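Local coordinates for uncharacterized protein (Staphylococcus aureus subsp. aureus, PDB 3H04) that is of unknown function but has the alpha/beta-hydrolase fold with a probable Ser-His-Asp triad, consistent with an esterase-like hydrolase, at residues Y67-E72 with A170-I175; D54-H59 with R263-F268. All blocks are in the same frame, centred on the assembly; numbering follows the deposited sequence.

Contact 1 of 2, residues Y67-E72 with A170-I175; sequences YRLLPE and AQRFLI
In this alpha/beta-hydrolase fold, the loop between strand 60-65 and helix 75-91 is tied to segment 170-175, which runs into helix 173-182, by an end-on arginine-carboxylate salt bridge. Arg-172 sends its chain out extended from CG to NE, CG anti to the backbone N (chi1 -179°), while Glu-72, bent at chi2, comes to meet it tip to tip. NH2 of Arg-172 lies 2.8 Å from OE1 of Glu-72, and NH1 of Arg-172 lies 3.0 Å from OE2 of the same carboxylate. Both oxygens offer their syn lone pairs and the two planes are only 20° apart, so the pairing is nearly flat. NH2 of Arg-172 also makes a weak, strongly bent bond to the carbonyl O of Leu-70 (2.9 Å), just ahead of the cis peptide to Pro-71. CD1 of Ile-175 sits over one guanidinium face, and Leu-69 CB approaches Arg-172 NH2 obliquely at 3.8 Å. NE of Arg-172 bonds to Met-41 O and NH1 also to Gln-168 OE1; OE2 of Glu-72 takes a further bond from Ser-160 N. With all three guanidinium nitrogens engaged, the buried arginine is fixed in rotation, and its charge is probably balanced largely by Glu-72.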
loop_
_atom_site.group_PDB
_atom_site.type_symbol
_atom_site.label_atom_id
_atom_site.label_comp_id
_atom_site.label_asym_id
_atom_site.label_seq_id
_atom_site.Cartn_x
_atom_site.Cartn_y
_atom_site.Cartn_z
ATOM N N TYR A 67 -2.870 1.855 -9.844
ATOM C CA TYR A 67 -1.964 2.936 -10.209
ATOM C C TYR A 67 -0.914 2.349 -11.150
ATOM O O TYR A 67 -0.654 1.153 -11.101
ATOM C CB TYR A 67 -1.290 3.532 -8.961
ATOM C CG TYR A 67 -0.629 2.502 -8.099
ATOM C CD1 TYR A 67 0.709 2.151 -8.311
ATOM C CD2 TYR A 67 -1.305 1.879 -7.069
ATOM C CE1 TYR A 67 1.328 1.189 -7.509
ATOM C CE2 TYR A 67 -0.688 0.925 -6.249
ATOM C CZ TYR A 67 0.631 0.602 -6.488
ATOM O OH TYR A 67 1.227 -0.358 -5.735
ATOM N N ARG A 68 -0.302 3.204 -11.970
ATOM C CA ARG A 68 0.771 2.765 -12.871
ATOM C C ARG A 68 2.032 2.416 -12.064
ATOM O O ARG A 68 2.371 3.041 -11.071
ATOM C CB ARG A 68 0.989 3.812 -13.970
ATOM C CG ARG A 68 -0.095 3.749 -15.063
ATOM C CD ARG A 68 0.003 4.915 -16.045
ATOM N NE ARG A 68 -0.493 6.163 -15.479
ATOM C CZ ARG A 68 -0.566 7.295 -16.171
ATOM N NH1 ARG A 68 -0.139 7.339 -17.443
ATOM N NH2 ARG A 68 -1.042 8.380 -15.605
ATOM N N LEU A 69 2.722 1.371 -12.469
ATOM C CA LEU A 69 3.859 0.901 -11.723
ATOM C C LEU A 69 5.192 1.481 -12.150
ATOM O O LEU A 69 5.397 1.855 -13.334
ATOM C CB LEU A 69 3.911 -0.621 -11.848
ATOM C CG LEU A 69 2.653 -1.371 -11.394
ATOM C CD1 LEU A 69 2.670 -2.867 -11.854
ATOM C CD2 LEU A 69 2.346 -1.236 -9.894
ATOM N N LEU A 70 6.134 1.498 -11.203
ATOM C CA LEU A 70 7.551 1.662 -11.566
ATOM C C LEU A 70 8.033 0.403 -12.290
ATOM O O LEU A 70 7.531 -0.664 -12.037
ATOM C CB LEU A 70 8.423 1.911 -10.351
ATOM C CG LEU A 70 8.044 2.928 -9.283
ATOM C CD1 LEU A 70 8.973 2.613 -8.117
ATOM C CD2 LEU A 70 8.208 4.330 -9.779
ATOM N N PRO A 71 9.038 0.519 -13.181
ATOM C CA PRO A 71 9.799 1.723 -13.493
ATOM C C PRO A 71 9.307 2.483 -14.720
ATOM O O PRO A 71 9.947 3.431 -15.140
ATOM C CB PRO A 71 11.184 1.144 -13.767
ATOM C CG PRO A 71 10.866 -0.135 -14.515
ATOM C CD PRO A 71 9.674 -0.689 -13.741
ATOM N N GLU A 72 8.206 2.064 -15.318
ATOM C CA GLU A 72 7.765 2.687 -16.575
ATOM C C GLU A 72 7.179 4.075 -16.326
ATOM O O GLU A 72 7.151 4.895 -17.236
ATOM C CB GLU A 72 6.732 1.845 -17.312
ATOM C CG GLU A 72 7.246 0.477 -17.731
ATOM C CD GLU A 72 7.015 -0.634 -16.695
ATOM O OE1 GLU A 72 6.693 -0.352 -15.507
ATOM O OE2 GLU A 72 7.162 -1.799 -17.097
ATOM N N ALA A 170 4.279 -12.996 -15.456
ATOM C CA ALA A 170 4.286 -13.626 -14.159
ATOM C C ALA A 170 5.498 -13.230 -13.349
ATOM O O ALA A 170 5.333 -13.012 -12.154
ATOM C CB ALA A 170 4.193 -15.158 -14.274
ATOM N N GLN A 171 6.699 -13.104 -13.950
ATOM C CA GLN A 171 7.883 -12.909 -13.103
ATOM C C GLN A 171 8.380 -11.468 -12.929
ATOM O O GLN A 171 9.501 -11.189 -12.571
ATOM C CB GLN A 171 9.002 -13.846 -13.509
ATOM C CG GLN A 171 9.578 -13.624 -14.773
ATOM C CD GLN A 171 8.832 -14.302 -15.922
ATOM O OE1 GLN A 171 7.618 -14.520 -15.893
ATOM N NE2 GLN A 171 9.554 -14.547 -16.974
ATOM N N ARG A 172 7.474 -10.544 -13.103
ATOM C CA ARG A 172 7.794 -9.164 -13.013
ATOM C C ARG A 172 8.377 -8.859 -11.636
ATOM O O ARG A 172 9.213 -7.960 -11.516
ATOM C CB ARG A 172 6.513 -8.337 -13.245
ATOM C CG ARG A 172 6.767 -6.863 -13.197
ATOM C CD ARG A 172 5.551 -6.124 -13.620
ATOM N NE ARG A 172 5.809 -4.740 -13.392
ATOM C CZ ARG A 172 6.085 -3.843 -14.314
ATOM N NH1 ARG A 172 6.064 -4.145 -15.615
ATOM N NH2 ARG A 172 6.375 -2.613 -13.900
ATOM N N PHE A 173 7.957 -9.596 -10.621
ATOM C CA PHE A 173 8.468 -9.339 -9.269
ATOM C C PHE A 173 9.994 -9.378 -9.114
ATOM O O PHE A 173 10.541 -8.747 -8.187
ATOM C CB PHE A 173 7.779 -10.233 -8.270
ATOM C CG PHE A 173 8.417 -11.497 -8.093
ATOM C CD1 PHE A 173 9.459 -11.596 -7.209
ATOM C CD2 PHE A 173 8.034 -12.603 -8.827
ATOM C CE1 PHE A 173 10.092 -12.704 -7.022
ATOM C CE2 PHE A 173 8.713 -13.801 -8.595
ATOM C CZ PHE A 173 9.744 -13.829 -7.697
ATOM N N LEU A 174 10.695 -10.025 -10.056
ATOM C CA LEU A 174 12.157 -10.031 -10.010
ATOM C C LEU A 174 12.749 -8.658 -10.199
ATOM O O LEU A 174 13.867 -8.442 -9.785
ATOM C CB LEU A 174 12.742 -10.975 -11.060
ATOM C CG LEU A 174 12.509 -12.455 -10.779
ATOM C CD1 LEU A 174 12.887 -13.277 -12.037
ATOM C CD2 LEU A 174 13.261 -12.938 -9.525
ATOM N N ILE A 175 12.018 -7.749 -10.854
ATOM C CA ILE A 175 12.472 -6.347 -10.980
ATOM C C ILE A 175 12.648 -5.727 -9.583
ATOM O O ILE A 175 13.624 -5.007 -9.316
ATOM C CB ILE A 175 11.477 -5.487 -11.768
ATOM C CG1 ILE A 175 11.282 -5.984 -13.204
ATOM C CG2 ILE A 175 11.960 -3.999 -11.839
ATOM C CD1 ILE A 175 9.983 -5.304 -13.785
#

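Contact 2 of 2, residues D54-H59 with R263-F268; sequences DILTEH and RKVVDF
Ile-55, near the end of helix 50-56, has the most surface buried here, and it lies against Arg-263 and Val-266, which are one turn apart on helix 256-273. Its two branches divide the work. CG2, anti to the backbone N, meets CG2 of Val-266 at 3.7 Å, the two side chains crossing obliquely. CG1, beside the backbone N (chi1 -69°), lies over one face of the Arg-263 guanidinium, displaced toward its rim, with NH1 of Arg-263 4.2 Å from CG1 of Ile-55.

Val-266 holds CG1 anti to its backbone N (chi1 169°), which leaves CG2 as the branch that does the touching. That methyl also packs on the main chain, 3.6 Å from the carbonyl O of Ile-55, and it meets CD2 of Leu-56. The same CD2 of Leu-56 reaches CG1 of Val-265 at 4.0 Å.

Arg-263 runs extended from CG to NE along the exposed margin. The carboxylate of Glu-58 stands at the guanidinium edge, OE2 of Glu-58 being 4.2 Å from NH1 of Arg-263. That is too far for a salt bridge, and the planes, 78° apart, are not set for a paired grip; any attraction is probably long-range. No hydrogen bond joins the two segments, so the contact rests on van der Waals packing of Ile-55, Leu-56 and the valines, with the arginine chain laid along its margin.

Ile-55 also touches Ile-259 and Tyr-262, earlier on helix 256-273. Val-265 continues inward onto Phe-213 of strand 212-217 and onto Ile-123 and Phe-125 of strand 121-125, and thus carries the contact on to the central sheet.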
loop_
_atom_site.group_PDB
_atom_site.type_symbol
_atom_site.label_atom_id
_atom_site.label_comp_id
_atom_site.label_asym_id
_atom_site.label_seq_id
_atom_site.Cartn_x
_atom_site.Cartn_y
_atom_site.Cartn_z
ATOM N N ASP A 54 -14.406 -11.004 2.709
ATOM C CA ASP A 54 -15.648 -11.280 3.447
ATOM C C ASP A 54 -15.703 -10.607 4.815
ATOM O O ASP A 54 -16.730 -10.051 5.195
ATOM C CB ASP A 54 -15.882 -12.776 3.596
ATOM C CG ASP A 54 -16.273 -13.428 2.287
ATOM O OD1 ASP A 54 -16.710 -12.705 1.372
ATOM O OD2 ASP A 54 -16.142 -14.655 2.161
ATOM N N ILE A 55 -14.605 -10.639 5.553
ATOM C CA ILE A 55 -14.559 -9.915 6.837
ATOM C C ILE A 55 -14.749 -8.382 6.683
ATOM O O ILE A 55 -15.530 -7.757 7.421
ATOM C CB ILE A 55 -13.257 -10.284 7.597
ATOM C CG1 ILE A 55 -13.342 -11.754 8.065
ATOM C CG2 ILE A 55 -12.965 -9.321 8.811
ATOM C CD1 ILE A 55 -12.000 -12.382 8.322
ATOM N N LEU A 56 -14.042 -7.789 5.716
ATOM C CA LEU A 56 -13.993 -6.355 5.571
ATOM C C LEU A 56 -15.352 -5.857 5.034
ATOM O O LEU A 56 -15.826 -4.811 5.466
ATOM C CB LEU A 56 -12.828 -5.936 4.655
ATOM C CG LEU A 56 -11.369 -6.147 5.146
ATOM C CD1 LEU A 56 -10.357 -5.751 4.064
ATOM C CD2 LEU A 56 -11.120 -5.374 6.426
ATOM N N THR A 57 -15.998 -6.611 4.149
ATOM C CA THR A 57 -17.191 -6.098 3.459
ATOM C C THR A 57 -18.519 -6.462 4.122
ATOM O O THR A 57 -19.577 -6.207 3.561
ATOM C CB THR A 57 -17.216 -6.514 1.978
ATOM O OG1 THR A 57 -17.282 -7.942 1.860
ATOM C CG2 THR A 57 -15.958 -5.984 1.263
ATOM N N GLU A 58 -18.481 -7.048 5.314
ATOM C CA GLU A 58 -19.717 -7.315 6.035
ATOM C C GLU A 58 -20.520 -6.046 6.172
ATOM O O GLU A 58 -21.728 -6.038 5.931
ATOM C CB GLU A 58 -19.439 -7.850 7.428
ATOM C CG GLU A 58 -18.897 -9.269 7.458
ATOM C CD GLU A 58 -18.952 -9.884 8.856
ATOM O OE1 GLU A 58 -19.941 -9.651 9.595
ATOM O OE2 GLU A 58 -17.979 -10.595 9.205
ATOM N N HIS A 59 -19.837 -4.978 6.580
ATOM C CA HIS A 59 -20.483 -3.692 6.827
ATOM C C HIS A 59 -19.819 -2.491 6.154
ATOM O O HIS A 59 -20.342 -1.380 6.244
ATOM C CB HIS A 59 -20.638 -3.492 8.328
ATOM C CG HIS A 59 -21.597 -4.461 8.954
ATOM N ND1 HIS A 59 -21.262 -5.261 10.027
ATOM C CD2 HIS A 59 -22.873 -4.787 8.624
ATOM C CE1 HIS A 59 -22.300 -6.020 10.348
ATOM N NE2 HIS A 59 -23.288 -5.756 9.506
ATOM N N ARG A 263 -10.162 -9.325 11.777
ATOM C CA ARG A 263 -11.301 -9.035 12.647
ATOM C C ARG A 263 -11.014 -7.860 13.572
ATOM O O ARG A 263 -11.875 -7.040 13.760
ATOM C CB ARG A 263 -11.706 -10.248 13.464
ATOM C CG ARG A 263 -12.399 -11.287 12.606
ATOM C CD ARG A 263 -12.937 -12.396 13.471
ATOM N NE ARG A 263 -13.375 -13.545 12.683
ATOM C CZ ARG A 263 -14.454 -13.575 11.897
ATOM N NH1 ARG A 263 -15.233 -12.511 11.740
ATOM N NH2 ARG A 263 -14.760 -14.704 11.260
ATOM N N LYS A 264 -9.781 -7.746 14.062
ATOM C CA LYS A 264 -9.369 -6.577 14.829
ATOM C C LYS A 264 -9.396 -5.276 13.994
ATOM O O LYS A 264 -9.678 -4.213 14.525
ATOM C CB LYS A 264 -7.958 -6.758 15.391
ATOM C CG LYS A 264 -7.795 -7.821 16.431
ATOM C CD LYS A 264 -6.351 -7.860 16.849
ATOM C CE LYS A 264 -6.131 -8.790 18.006
ATOM N NZ LYS A 264 -6.393 -8.084 19.224
ATOM N N VAL A 265 -9.127 -5.389 12.699
ATOM C CA VAL A 265 -9.217 -4.239 11.815
ATOM C C VAL A 265 -10.647 -3.697 11.809
ATOM O O VAL A 265 -10.883 -2.497 12.011
ATOM C CB VAL A 265 -8.737 -4.566 10.388
ATOM C CG1 VAL A 265 -9.218 -3.505 9.409
ATOM C CG2 VAL A 265 -7.198 -4.668 10.374
ATOM N N VAL A 266 -11.600 -4.599 11.614
ATOM C CA VAL A 266 -13.018 -4.253 11.630
ATOM C C VAL A 266 -13.507 -3.631 12.963
ATOM O O VAL A 266 -14.347 -2.699 12.970
ATOM C CB VAL A 266 -13.855 -5.475 11.269
ATOM C CG1 VAL A 266 -15.380 -5.231 11.552
ATOM C CG2 VAL A 266 -13.597 -5.836 9.799
ATOM N N ASP A 267 -12.998 -4.159 14.061
ATOM C CA ASP A 267 -13.250 -3.616 15.400
ATOM C C ASP A 267 -12.760 -2.188 15.464
ATOM O O ASP A 267 -13.440 -1.311 16.007
ATOM C CB ASP A 267 -12.482 -4.380 16.475
ATOM C CG ASP A 267 -13.087 -5.735 16.836
ATOM O OD1 ASP A 267 -14.229 -6.067 16.446
ATOM O OD2 ASP A 267 -12.374 -6.464 17.550
ATOM N N PHE A 268 -11.567 -1.969 14.925
ATOM C CA PHE A 268 -10.962 -0.616 14.863
ATOM C C PHE A 268 -11.838 0.315 14.025
ATOM O O PHE A 268 -12.176 1.412 14.458
ATOM C CB PHE A 268 -9.538 -0.760 14.360
ATOM C CG PHE A 268 -8.891 0.508 13.862
ATOM C CD1 PHE A 268 -8.060 1.255 14.689
ATOM C CD2 PHE A 268 -9.013 0.887 12.538
ATOM C CE1 PHE A 268 -7.399 2.397 14.177
ATOM C CE2 PHE A 268 -8.369 2.011 12.069
ATOM C CZ PHE A 268 -7.556 2.751 12.921
#

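How the contacts relate
The contacts lie on opposite sides of the chain's centre, their own centres about 30 Å apart and their nearest atoms about 16 Å, and they share no helix or strand. Contact 1 is the more buried, yet it is polar: a loop meets the segment that runs into helix 173-182 through paired charges and a carbonyl. Contact 2, only partly buried, joins helix 50-56 to helix 256-273, the latter in touch with the central sheet through Val-265; there branched aliphatic side chains carry most of the interface, with an arginine at its rim. Each includes a glutamate and an arginine, but the pair is locked and nearly coplanar in contact 1, separated and steeply turned in contact 2.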